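Local structure of uncharacterized protein (Bacillus thuringiensis serovar kurstaki, 4XE7) at residues 125-128 with 129-132; 165-168 with 169-173. The protein is a bacterial actin-like protein of the ParM family that probably polymerises into nucleotide-dependent filaments which segregate plasmid DNA, here without bound nucleotide. One frame throughout, in Å; residues are numbered along the deposited sequence.

Interaction 1 of 2, residues 125-128 with 129-132; sequences LHLI and PLFT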
loop_
_atom_site.group_PDB
_atom_site.type_symbol
_atom_site.label_atom_id
_atom_site.label_comp_id
_atom_site.label_asym_id
_atom_site.label_seq_id
_atom_site.Cartn_x
_atom_site.Cartn_y
_atom_site.Cartn_z
ATOM N N LEU A 125 19.444 0.896 -1.182
ATOM C CA LEU A 125 18.304 0.108 -0.688
ATOM C C LEU A 125 16.963 0.639 -1.201
ATOM O O LEU A 125 16.025 -0.129 -1.424
ATOM C CB LEU A 125 18.249 0.097 0.845
ATOM C CG LEU A 125 19.426 -0.445 1.650
ATOM C CD1 LEU A 125 19.176 -0.256 3.152
ATOM C CD2 LEU A 125 19.666 -1.917 1.312
ATOM N N HIS A 126 16.871 1.957 -1.352
ATOM C CA HIS A 126 15.604 2.596 -1.677
ATOM C C HIS A 126 15.522 3.008 -3.136
ATOM O O HIS A 126 14.442 2.998 -3.709
ATOM C CB HIS A 126 15.377 3.795 -0.742
ATOM C CG HIS A 126 15.285 3.395 0.699
ATOM N ND1 HIS A 126 14.141 2.848 1.244
ATOM C CD2 HIS A 126 16.209 3.393 1.686
ATOM C CE1 HIS A 126 14.361 2.553 2.512
ATOM N NE2 HIS A 126 15.607 2.867 2.806
ATOM N N LEU A 127 16.659 3.345 -3.748
ATOM C CA LEU A 127 16.644 3.714 -5.166
ATOM C C LEU A 127 16.366 2.525 -6.082
ATOM O O LEU A 127 15.600 2.635 -7.058
ATOM C CB LEU A 127 17.963 4.361 -5.574
ATOM C CG LEU A 127 18.210 5.749 -4.983
ATOM C CD1 LEU A 127 19.630 6.208 -5.293
ATOM C CD2 LEU A 127 17.183 6.749 -5.496
ATOM N N ILE A 128 16.972 1.385 -5.776
ATOM C CA ILE A 128 16.813 0.221 -6.642
ATOM C C ILE A 128 15.334 -0.219 -6.726
ATOM O O ILE A 128 14.817 -0.396 -7.825
ATOM C CB ILE A 128 17.739 -0.922 -6.206
ATOM C CG1 ILE A 128 19.189 -0.565 -6.594
ATOM C CG2 ILE A 128 17.304 -2.234 -6.855
ATOM C CD1 ILE A 128 20.277 -1.502 -6.074
ATOM N N PRO A 129 14.631 -0.346 -5.585
ATOM C CA PRO A 129 13.205 -0.659 -5.722
ATOM C C PRO A 129 12.389 0.463 -6.362
ATOM O O PRO A 129 11.434 0.168 -7.080
ATOM C CB PRO A 129 12.757 -0.897 -4.279
ATOM C CG PRO A 129 14.026 -1.354 -3.591
ATOM C CD PRO A 129 15.078 -0.480 -4.190
ATOM N N LEU A 130 12.758 1.713 -6.128
ATOM C CA LEU A 130 12.041 2.825 -6.759
ATOM C C LEU A 130 12.171 2.763 -8.282
ATOM O O LEU A 130 11.170 2.797 -8.995
ATOM C CB LEU A 130 12.555 4.171 -6.225
ATOM C CG LEU A 130 12.242 5.422 -7.052
ATOM C CD1 LEU A 130 10.772 5.863 -6.866
ATOM C CD2 LEU A 130 13.173 6.562 -6.717
ATOM N N PHE A 131 13.402 2.670 -8.785
ATOM C CA PHE A 131 13.618 2.627 -10.235
ATOM C C PHE A 131 12.985 1.389 -10.838
ATOM O O PHE A 131 12.441 1.430 -11.942
ATOM C CB PHE A 131 15.111 2.658 -10.577
ATOM C CG PHE A 131 15.755 3.987 -10.324
ATOM C CD1 PHE A 131 15.046 5.159 -10.507
ATOM C CD2 PHE A 131 17.071 4.067 -9.900
ATOM C CE1 PHE A 131 15.646 6.397 -10.275
ATOM C CE2 PHE A 131 17.673 5.295 -9.665
ATOM C CZ PHE A 131 16.966 6.458 -9.852
ATOM N N THR A 132 13.054 0.289 -10.103
ATOM C CA THR A 132 12.449 -0.953 -10.558
ATOM C C THR A 132 10.938 -0.798 -10.671
ATOM O O THR A 132 10.331 -1.290 -11.633
ATOM C CB THR A 132 12.794 -2.126 -9.615
ATOM O OG1 THR A 132 14.210 -2.328 -9.628
ATOM C CG2 THR A 132 12.104 -3.404 -10.059
#
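Leu125 O meets the ring of Pro129 one turn further along helix 123-140. Proline has no N-H to offer, and Leu125 O faces Pro129 CD at 2.9 Å instead. The result is a proline kink in a helix that packs on the large mixed sheet of the actin-like fold. His126 O resumes the regular pattern and accepts from Leu130 N at 3.2 Å. Leu127 O takes the N-H of Phe131 at 2.8 Å in an almost straight bond of 177°. The side chain of Leu127 crosses that of Leu130 at their CD2 methyls, 4.2 Å apart. Its CB also lies beside Phe131 CE2. The proline ring brings Pro129 CD to 3.4 Å from CB of the preceding residue, Ile128. Ile128 O is gripped twice. Thr132 N reaches it from one face of the carbonyl plane at 3.0 Å, and Thr132 OG1 from the opposite face at 2.7 Å. OG1 lies anti to the carbonyl carbon of Thr132 (chi1 -63°), which turns the hydroxyl back along the helix. Ile128 and Thr132 pack on strands 73-79, 90-93 and 33-45, while Phe131 meets the ring of His175. The helix therefore loses one backbone bond at the proline. Leu125 O is buried without a polar partner, whereas the threonine hydroxyl finds its acceptor within the same helix and can enter an apolar interface.

Interaction 2 of 2, residues 165-168 with 169-173; sequences EQIL and EMLYG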
loop_
_atom_site.group_PDB
_atom_site.type_symbol
_atom_site.label_atom_id
_atom_site.label_comp_id
_atom_site.label_asym_id
_atom_site.label_seq_id
_atom_site.Cartn_x
_atom_site.Cartn_y
_atom_site.Cartn_z
ATOM N N GLU A 165 14.775 19.966 -2.916
ATOM C CA GLU A 165 15.469 20.103 -4.187
ATOM C C GLU A 165 16.690 19.192 -4.243
ATOM O O GLU A 165 17.178 18.875 -5.323
ATOM C CB GLU A 165 15.841 21.573 -4.415
ATOM C CG GLU A 165 14.615 22.483 -4.260
ATOM C CD GLU A 165 14.900 23.795 -3.545
ATOM O OE1 GLU A 165 15.616 24.649 -4.112
ATOM O OE2 GLU A 165 14.419 23.959 -2.399
ATOM N N GLN A 166 17.154 18.757 -3.073
ATOM C CA GLN A 166 18.240 17.781 -2.973
ATOM C C GLN A 166 17.786 16.370 -3.331
ATOM O O GLN A 166 18.507 15.628 -3.994
ATOM C CB GLN A 166 18.837 17.780 -1.565
ATOM C CG GLN A 166 19.660 19.022 -1.251
ATOM C CD GLN A 166 18.806 20.226 -0.873
ATOM O OE1 GLN A 166 17.938 20.662 -1.634
ATOM N NE2 GLN A 166 19.047 20.760 0.316
ATOM N N ILE A 167 16.596 15.996 -2.876
ATOM C CA ILE A 167 16.010 14.724 -3.271
ATOM C C ILE A 167 15.843 14.694 -4.784
ATOM O O ILE A 167 16.228 13.731 -5.452
ATOM C CB ILE A 167 14.643 14.494 -2.606
ATOM C CG1 ILE A 167 14.802 14.350 -1.088
ATOM C CG2 ILE A 167 13.937 13.282 -3.214
ATOM C CD1 ILE A 167 15.716 13.215 -0.665
ATOM N N LEU A 168 15.269 15.763 -5.318
ATOM C CA LEU A 168 15.004 15.830 -6.742
ATOM C C LEU A 168 16.294 15.813 -7.567
ATOM O O LEU A 168 16.325 15.222 -8.642
ATOM C CB LEU A 168 14.175 17.072 -7.069
ATOM C CG LEU A 168 12.721 17.097 -6.572
ATOM C CD1 LEU A 168 12.058 18.418 -6.916
ATOM C CD2 LEU A 168 11.897 15.926 -7.144
ATOM N N GLU A 169 17.344 16.456 -7.051
ATOM C CA GLU A 169 18.630 16.571 -7.742
ATOM C C GLU A 169 19.339 15.230 -7.841
ATOM O O GLU A 169 20.020 14.934 -8.829
ATOM C CB GLU A 169 19.533 17.580 -7.016
ATOM C CG GLU A 169 19.608 18.944 -7.670
ATOM C CD GLU A 169 20.194 18.877 -9.067
ATOM O OE1 GLU A 169 21.050 17.997 -9.317
ATOM O OE2 GLU A 169 19.797 19.705 -9.916
ATOM N N MET A 170 19.196 14.438 -6.786
ATOM C CA MET A 170 19.639 13.055 -6.768
ATOM C C MET A 170 19.001 12.277 -7.925
ATOM O O MET A 170 19.663 11.471 -8.582
ATOM C CB MET A 170 19.280 12.420 -5.418
ATOM C CG MET A 170 19.753 10.987 -5.196
ATOM S SD MET A 170 19.062 10.298 -3.665
ATOM C CE MET A 170 20.535 9.588 -2.938
ATOM N N LEU A 171 17.724 12.557 -8.191
ATOM C CA LEU A 171 16.939 11.778 -9.160
ATOM C C LEU A 171 17.001 12.259 -10.614
ATOM O O LEU A 171 16.756 11.478 -11.533
ATOM C CB LEU A 171 15.475 11.756 -8.725
ATOM C CG LEU A 171 15.234 11.187 -7.333
ATOM C CD1 LEU A 171 13.745 11.171 -7.031
ATOM C CD2 LEU A 171 15.794 9.775 -7.263
ATOM N N TYR A 172 17.299 13.536 -10.826
ATOM C CA TYR A 172 17.329 14.076 -12.180
ATOM C C TYR A 172 18.324 13.309 -13.036
ATOM O O TYR A 172 19.356 12.851 -12.545
ATOM C CB TYR A 172 17.695 15.563 -12.175
ATOM C CG TYR A 172 16.644 16.470 -11.578
ATOM C CD1 TYR A 172 15.293 16.147 -11.650
ATOM C CD2 TYR A 172 17.004 17.655 -10.945
ATOM C CE1 TYR A 172 14.329 16.981 -11.105
ATOM C CE2 TYR A 172 16.055 18.492 -10.402
ATOM C CZ TYR A 172 14.719 18.152 -10.483
ATOM O OH TYR A 172 13.771 18.986 -9.938
ATOM N N GLY A 173 18.006 13.161 -14.314
ATOM C CA GLY A 173 18.907 12.500 -15.231
ATOM C C GLY A 173 18.334 11.259 -15.873
ATOM O O GLY A 173 17.120 11.010 -15.859
#
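Leu168 and Tyr172 make the closest side-chain meeting at the C-terminal end of helix 164-171. The phenol ring lies over the carbonyl of Leu168, whose oxygen stands 3.1 Å above the ring plane, over its centre. The far end of the ring crosses the leucine side chain obliquely. Tyr172 OH is 3.5 Å from both CB and CD1 of Leu168. Tyr172 CG is anti to its own carbonyl carbon (chi1 -69°), which folds the ring back over the preceding turn. Leu168 O also accepts from Tyr172 N at 2.9 Å, and more weakly from Leu171 N. At the ring edge, Glu169 OE2 lies in the ring plane.

The next shell is the helix backbone. Glu169 N bonds to Glu165 O at 3.0 Å. Met170 N bonds to Gln166 O at 3.1 Å and 161°. Leu171 N gives Ile167 O a weak bond, and Leu171 CG rests on the same oxygen at 3.3 Å.

Further out, Ile167, Leu168 and Leu171 face strands 145-154 and 188-200, through Met154, Phe150 and Met198. Ser81 bonds to Met170 O, and His175 NE2 to Leu171 O. Helical geometry stops at Tyr172, and Gly173 runs directly into strand 173-179 of the large mixed sheet. The bonding is consistent with a helix ending: within 165-173, Leu171 N is shared in two weak bonds, to Ile167 O and Leu168 O. Leu168 O remains anchored by Tyr172 N, and the ring face over it probably keeps water from that side.

How the interactions relate
Interactions 1 and 2 lie on two different helices, 123-140 and 164-171, with centres about 14 Å apart on the same side of the chain's centre. Leu171 joins them. Its CD2 is 3.8 Å from Leu127 CD2 and 4.2 Å from Leu130 CD2, so that it touches both leucines. Met170 CE adds a further contact at 4.2 Å from Leu127 CD1. His175, on strand 173-179, bridges the two helices. Ser81 also touches both regions. The apo structure has no bound nucleotide against which to place either contact; both belong to the packing of helices on the eight-stranded sheet.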